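Local coordinates for amino Transferase (Eubacterium rectale, PDB 3ELE), which probably transfers amino groups between amino acids and keto acids with pyridoxal-5'-phosphate as cofactor, as a member of the class I/II aminotransferase family, at residues 112-117 with 281-286; 132-137 with 181-186. All coordinates share one frame; numbering follows the deposited sequence.

Contact 1 of 2, residues 112-117 with 281-286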
loop_
_atom_site.group_PDB
_atom_site.type_symbol
_atom_site.label_atom_id
_atom_site.label_comp_id
_atom_site.label_asym_id
_atom_site.label_seq_id
_atom_site.Cartn_x
_atom_site.Cartn_y
_atom_site.Cartn_z
ATOM N N LEU A 112 0.607 10.704 -0.375
ATOM C CA LEU A 112 -0.275 11.678 0.329
ATOM C C LEU A 112 -0.680 11.166 1.703
ATOM O O LEU A 112 -0.546 11.900 2.693
ATOM C CB LEU A 112 -1.516 11.985 -0.515
ATOM C CG LEU A 112 -1.233 12.752 -1.818
ATOM C CD1 LEU A 112 -2.431 12.705 -2.755
ATOM C CD2 LEU A 112 -0.809 14.191 -1.532
ATOM N N SER A 113 -1.105 9.892 1.766
ATOM C CA SER A 113 -1.511 9.251 3.027
ATOM C C SER A 113 -0.387 9.326 4.066
ATOM O O SER A 113 -0.624 9.771 5.207
ATOM C CB SER A 113 -1.955 7.800 2.792
ATOM O OG SER A 113 -3.119 7.750 1.974
ATOM N N ILE A 114 0.827 8.951 3.646
ATOM C CA ILE A 114 2.045 9.033 4.487
ATOM C C ILE A 114 2.277 10.445 5.016
ATOM O O ILE A 114 2.578 10.605 6.192
ATOM C CB ILE A 114 3.325 8.567 3.702
ATOM C CG1 ILE A 114 3.313 7.056 3.526
ATOM C CG2 ILE A 114 4.601 8.951 4.425
ATOM C CD1 ILE A 114 4.308 6.567 2.526
ATOM N N CYS A 115 2.139 11.459 4.150
ATOM C CA CYS A 115 2.330 12.873 4.558
ATOM C C CYS A 115 1.328 13.349 5.619
ATOM O O CYS A 115 1.731 13.946 6.612
ATOM C CB CYS A 115 2.327 13.827 3.359
ATOM S SG CYS A 115 3.783 13.653 2.291
ATOM N N PHE A 116 0.044 13.072 5.417
ATOM C CA PHE A 116 -0.976 13.489 6.391
ATOM C C PHE A 116 -0.846 12.691 7.688
ATOM O O PHE A 116 -0.951 13.265 8.792
ATOM C CB PHE A 116 -2.389 13.387 5.836
ATOM C CG PHE A 116 -2.609 14.155 4.555
ATOM C CD1 PHE A 116 -2.310 15.516 4.474
ATOM C CD2 PHE A 116 -3.179 13.524 3.440
ATOM C CE1 PHE A 116 -2.538 16.237 3.273
ATOM C CE2 PHE A 116 -3.417 14.226 2.255
ATOM C CZ PHE A 116 -3.096 15.583 2.166
ATOM N N ARG A 117 -0.570 11.389 7.556
ATOM C CA ARG A 117 -0.348 10.513 8.714
ATOM C C ARG A 117 0.877 10.951 9.541
ATOM O O ARG A 117 0.811 11.013 10.765
ATOM C CB ARG A 117 -0.213 9.058 8.257
ATOM C CG ARG A 117 -0.176 8.001 9.354
ATOM C CD ARG A 117 -1.346 8.111 10.327
ATOM N NE ARG A 117 -1.420 6.968 11.243
ATOM C CZ ARG A 117 -2.100 5.833 11.045
ATOM N NH1 ARG A 117 -2.834 5.639 9.964
ATOM N NH2 ARG A 117 -2.072 4.886 11.977
ATOM N N ARG A 281 5.061 2.522 7.568
ATOM C CA ARG A 281 4.939 1.302 8.382
ATOM C C ARG A 281 3.529 1.124 8.991
ATOM O O ARG A 281 2.927 0.038 8.870
ATOM C CB ARG A 281 5.999 1.320 9.471
ATOM C CG ARG A 281 6.153 0.031 10.221
ATOM C CD ARG A 281 7.280 0.168 11.202
ATOM N NE ARG A 281 7.317 -0.939 12.142
ATOM C CZ ARG A 281 8.182 -1.069 13.146
ATOM N NH1 ARG A 281 9.063 -0.137 13.430
ATOM N NH2 ARG A 281 8.110 -2.137 13.922
ATOM N N ALA A 282 3.001 2.201 9.599
ATOM C CA ALA A 282 1.653 2.208 10.229
ATOM C C ALA A 282 0.489 1.927 9.263
ATOM O O ALA A 282 -0.551 1.393 9.672
ATOM C CB ALA A 282 1.402 3.536 10.909
ATOM N N LEU A 283 0.674 2.316 8.000
ATOM C CA LEU A 283 -0.327 2.136 6.934
ATOM C C LEU A 283 -0.271 0.758 6.291
ATOM O O LEU A 283 -1.027 0.502 5.367
ATOM C CB LEU A 283 -0.160 3.236 5.872
ATOM C CG LEU A 283 -0.548 4.654 6.333
ATOM C CD1 LEU A 283 0.103 5.707 5.450
ATOM C CD2 LEU A 283 -2.059 4.832 6.326
ATOM N N GLY A 284 0.614 -0.114 6.771
ATOM C CA GLY A 284 0.769 -1.470 6.271
ATOM C C GLY A 284 1.685 -1.608 5.072
ATOM O O GLY A 284 1.627 -2.633 4.406
ATOM N N TYR A 285 2.521 -0.598 4.799
ATOM C CA TYR A 285 3.425 -0.626 3.640
ATOM C C TYR A 285 4.730 -1.261 4.080
ATOM O O TYR A 285 5.224 -0.938 5.158
ATOM C CB TYR A 285 3.719 0.772 3.065
ATOM C CG TYR A 285 2.545 1.681 2.784
ATOM C CD1 TYR A 285 1.316 1.185 2.362
ATOM C CD2 TYR A 285 2.690 3.071 2.845
ATOM C CE1 TYR A 285 0.240 2.060 2.058
ATOM C CE2 TYR A 285 1.607 3.937 2.536
ATOM C CZ TYR A 285 0.384 3.396 2.146
ATOM O OH TYR A 285 -0.721 4.148 1.817
ATOM N N VAL A 286 5.264 -2.179 3.270
ATOM C CA VAL A 286 6.547 -2.848 3.580
ATOM C C VAL A 286 7.626 -2.303 2.635
ATOM O O VAL A 286 8.731 -1.969 3.078
ATOM C CB VAL A 286 6.412 -4.362 3.549
ATOM C CG1 VAL A 286 7.759 -5.049 3.771
ATOM C CG2 VAL A 286 5.400 -4.793 4.591
HETATM O O HOH W 1 -2.765 2.805 9.608
#
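Leu283 makes the largest apolar contribution from the 281-286 side, sending its two methyls to different residues of helix 108-119. Its CD1 lies against the helix backbone, 3.8 Å from Ile114 N, and also touches CB of Ser113 and CG1 of Ile114. The first torsion of Ile114 (chi1 -73°) sets CG1 beside its own backbone N, where it meets the edge of the Tyr285 ring, in the ring plane, at 3.7 Å from CE2. CD1 of Ile114 stays close to the same edge, near CE2 and CD2. Within the 281-286 segment CB of Leu283 stands over one face of the Tyr285 ring, toward its rim, so the leucine touches the ring with CB and the helix with CD1.

Arg117 sets its guanidinium against apolar carbons and reaches the polar backbone of 281-286 through a water. Its chain, bent at chi2 (53°), runs beside Leu283 with the two side chains pointing opposite ways, and NH1 comes 3.8 Å from Leu283 CD2. CB of Ala282 sits over one face of the guanidinium, 3.9 Å from NH2. The water accepts from Arg117 NH1 at 2.9 Å and donates to Ala282 O at 2.6 Å, tying the charge to a carbonyl in the last turn of helix 269-282. Gly284, with positive phi, ends that helix in a Schellman motif.

The contact thus joins helix 108-119 to the C-terminal end of helix 269-282 and the turn that follows it; Ile114 and Arg117 also pack on Ala279. Helix 136-143 and strand 240-245 flank other sides of helix 108-119, and Ser113 packs on Gly284 of the second subunit.

Contact 2 of 2, residues 132-137 with 181-186. With PLP (pyridoxal-5'-phosphate), chain E.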
loop_
_atom_site.group_PDB
_atom_site.type_symbol
_atom_site.label_atom_id
_atom_site.label_comp_id
_atom_site.label_asym_id
_atom_site.label_seq_id
_atom_site.Cartn_x
_atom_site.Cartn_y
_atom_site.Cartn_z
ATOM N N PRO A 132 -10.513 24.582 -7.489
ATOM C CA PRO A 132 -11.137 23.265 -7.482
ATOM C C PRO A 132 -10.096 22.207 -7.146
ATOM O O PRO A 132 -8.931 22.352 -7.543
ATOM C CB PRO A 132 -11.644 23.113 -8.902
ATOM C CG PRO A 132 -10.655 23.882 -9.719
ATOM C CD PRO A 132 -10.269 25.050 -8.870
ATOM N N TYR A 133 -10.509 21.155 -6.437
ATOM C CA TYR A 133 -9.557 20.143 -5.957
ATOM C C TYR A 133 -10.022 18.689 -6.087
ATOM O O TYR A 133 -11.211 18.411 -6.226
ATOM C CB TYR A 133 -9.187 20.466 -4.497
ATOM C CG TYR A 133 -10.295 20.185 -3.507
ATOM C CD1 TYR A 133 -11.346 21.079 -3.324
ATOM C CD2 TYR A 133 -10.301 18.997 -2.766
ATOM C CE1 TYR A 133 -12.397 20.787 -2.449
ATOM C CE2 TYR A 133 -11.327 18.690 -1.893
ATOM C CZ TYR A 133 -12.369 19.588 -1.719
ATOM O OH TYR A 133 -13.347 19.245 -0.829
ATOM N N PHE A 134 -9.039 17.789 -6.042
ATOM C CA PHE A 134 -9.215 16.334 -6.065
ATOM C C PHE A 134 -9.941 15.904 -4.765
ATOM O O PHE A 134 -9.324 15.932 -3.688
ATOM C CB PHE A 134 -7.824 15.704 -6.174
ATOM C CG PHE A 134 -7.802 14.209 -6.310
ATOM C CD1 PHE A 134 -8.574 13.560 -7.275
ATOM C CD2 PHE A 134 -6.892 13.454 -5.561
ATOM C CE1 PHE A 134 -8.501 12.164 -7.420
ATOM C CE2 PHE A 134 -6.809 12.063 -5.709
ATOM C CZ PHE A 134 -7.623 11.419 -6.631
ATOM N N PRO A 135 -11.234 15.494 -4.853
ATOM C CA PRO A 135 -12.009 15.214 -3.627
ATOM C C PRO A 135 -11.466 14.154 -2.677
ATOM O O PRO A 135 -11.750 14.223 -1.481
ATOM C CB PRO A 135 -13.393 14.793 -4.160
ATOM C CG PRO A 135 -13.438 15.315 -5.560
ATOM C CD PRO A 135 -12.055 15.238 -6.061
ATOM N N GLU A 136 -10.650 13.230 -3.195
ATOM C CA GLU A 136 -10.034 12.167 -2.403
ATOM C C GLU A 136 -9.083 12.710 -1.314
ATOM O O GLU A 136 -8.780 11.994 -0.360
ATOM C CB GLU A 136 -9.323 11.152 -3.319
ATOM C CG GLU A 136 -9.053 9.764 -2.690
ATOM C CD GLU A 136 -10.295 8.914 -2.538
ATOM O OE1 GLU A 136 -11.395 9.437 -2.741
ATOM O OE2 GLU A 136 -10.177 7.706 -2.229
ATOM N N TYR A 137 -8.618 13.960 -1.438
ATOM C CA TYR A 137 -7.828 14.604 -0.363
ATOM C C TYR A 137 -8.559 14.566 0.967
ATOM O O TYR A 137 -7.927 14.353 1.979
ATOM C CB TYR A 137 -7.467 16.076 -0.664
ATOM C CG TYR A 137 -6.569 16.322 -1.863
ATOM C CD1 TYR A 137 -5.576 15.403 -2.254
ATOM C CD2 TYR A 137 -6.632 17.538 -2.544
ATOM C CE1 TYR A 137 -4.750 15.664 -3.338
ATOM C CE2 TYR A 137 -5.813 17.818 -3.604
ATOM C CZ TYR A 137 -4.880 16.878 -4.014
ATOM O OH TYR A 137 -4.088 17.184 -5.061
ATOM N N PRO A 181 0.740 20.550 -12.312
ATOM C CA PRO A 181 -0.543 20.737 -12.999
ATOM C C PRO A 181 -1.747 20.096 -12.284
ATOM O O PRO A 181 -1.620 19.011 -11.682
ATOM C CB PRO A 181 -0.288 20.151 -14.368
ATOM C CG PRO A 181 1.181 20.268 -14.538
ATOM C CD PRO A 181 1.703 19.907 -13.222
ATOM N N ASN A 182 -2.887 20.788 -12.378
ATOM C CA ASN A 182 -4.083 20.529 -11.559
ATOM C C ASN A 182 -5.206 19.636 -12.100
ATOM O O ASN A 182 -5.634 19.764 -13.248
ATOM C CB ASN A 182 -4.712 21.896 -11.227
ATOM C CG ASN A 182 -5.808 21.839 -10.123
ATOM O OD1 ASN A 182 -6.999 21.959 -10.414
ATOM N ND2 ASN A 182 -5.397 21.707 -8.880
ATOM N N ASN A 183 -5.682 18.749 -11.223
ATOM C CA ASN A 183 -6.917 17.982 -11.428
ATOM C C ASN A 183 -7.870 18.680 -10.422
ATOM O O ASN A 183 -7.624 18.597 -9.205
ATOM C CB ASN A 183 -6.739 16.507 -11.069
ATOM C CG ASN A 183 -8.044 15.719 -11.116
ATOM O OD1 ASN A 183 -9.021 16.157 -11.732
ATOM N ND2 ASN A 183 -8.057 14.538 -10.490
ATOM N N PRO A 184 -9.001 19.237 -10.892
ATOM C CA PRO A 184 -9.639 19.197 -12.222
ATOM C C PRO A 184 -9.465 20.334 -13.248
ATOM O O PRO A 184 -9.901 20.158 -14.401
ATOM C CB PRO A 184 -11.103 19.157 -11.819
ATOM C CG PRO A 184 -11.171 20.119 -10.782
ATOM C CD PRO A 184 -9.849 20.038 -10.001
ATOM N N SER A 185 -8.856 21.453 -12.860
ATOM C CA SER A 185 -8.817 22.630 -13.730
ATOM C C SER A 185 -7.828 22.631 -14.875
ATOM O O SER A 185 -8.009 23.381 -15.832
ATOM C CB SER A 185 -8.567 23.894 -12.914
ATOM O OG SER A 185 -7.225 23.944 -12.477
ATOM N N GLY A 186 -6.767 21.837 -14.758
ATOM C CA GLY A 186 -5.661 21.867 -15.707
ATOM C C GLY A 186 -4.776 23.116 -15.591
ATOM O O GLY A 186 -3.943 23.367 -16.460
HETATM N N1 PLP E . -3.428 13.304 -7.254
HETATM C C2 PLP E . -4.252 13.759 -8.287
HETATM C C2A PLP E . -4.531 15.223 -8.405
HETATM C C3 PLP E . -4.787 12.851 -9.223
HETATM O O3 PLP E . -5.583 13.292 -10.252
HETATM C C4 PLP E . -4.529 11.465 -9.100
HETATM C C4A PLP E . -5.477 10.542 -9.844
HETATM O O4A PLP E . -6.538 10.197 -9.320
HETATM C C5 PLP E . -3.682 11.026 -8.037
HETATM C C6 PLP E . -3.140 11.956 -7.115
HETATM C C5A PLP E . -3.364 9.566 -7.790
HETATM O O4P PLP E . -2.209 9.128 -8.434
HETATM P P PLP E . -1.709 7.628 -8.119
HETATM O O1P PLP E . -0.208 7.577 -8.150
HETATM O O2P PLP E . -2.188 6.714 -9.209
HETATM O O3P PLP E . -2.202 7.136 -6.798
HETATM O O HOH W 2 -6.140 21.709 -5.725
HETATM O O HOH W 3 -6.420 18.953 -6.759
#
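Phe134 reaches from segment 132-137, just before helix 136-143, to Asn183 and the cofactor. Its CB lies 4.0 Å from the C2A methyl of pyridoxal-5'-phosphate, and CG, anti to the backbone N (chi1 -176°), is also near that methyl. CD2 approaches C2 and N1 of the pyridine, and CE2 approaches N1 and C6. On the other rim CD1 meets Asn183 ND2 at 3.4 Å, the ring and amide planes 42° apart, while CE1 and finally CZ reach O4A of the cofactor. C3 of the pyridine lies over the ring centre, 4.0 Å above its plane, and CB of Glu136 lies over the opposite face, toward the rim. This aromatic ring over the pyridine is a familiar feature of fold-type I aminotransferases. Asn183 ND2 donates to the phenolic O3 at 2.8 Å, and Asn183 OD1 accepts from Arg372. An alanine in place of Phe134 would probably leave one pyridine face without its aromatic cover. Farther out, Pro132 CB packs on Pro184 CG at 3.6 Å, and Pro132 CG reaches Ser185 CB. Asn182 OD1 accepts from Ser185 N at 3.1 Å, an Asx motif, and from Ser185 OG above the carbonyl plane.

How the contacts relate
The centres of contact 1 and contact 2 lie 21 Å apart, and along the chain contact 2 is nested in the loop that contact 1 closes: 112-117, 132-137, 181-186, 281-286. The two meet directly through Leu112 CD1 and Tyr137 CE1, 3.8 Å apart, where helix 108-119 packs on helix 136-143. In contact 2 both segments come after neighbouring parallel strands of the mixed sheet, 126-130 and 173-178; in contact 1 helix 108-119 follows strand 102-105 and packs on strand 240-245. Contact 2 lies at the cofactor, near the centre of the chain, whereas contact 1 lies farther out, by the second subunit. A salt bridge from Glu136 to Arg281 of the second subunit links the two regions across the dimer.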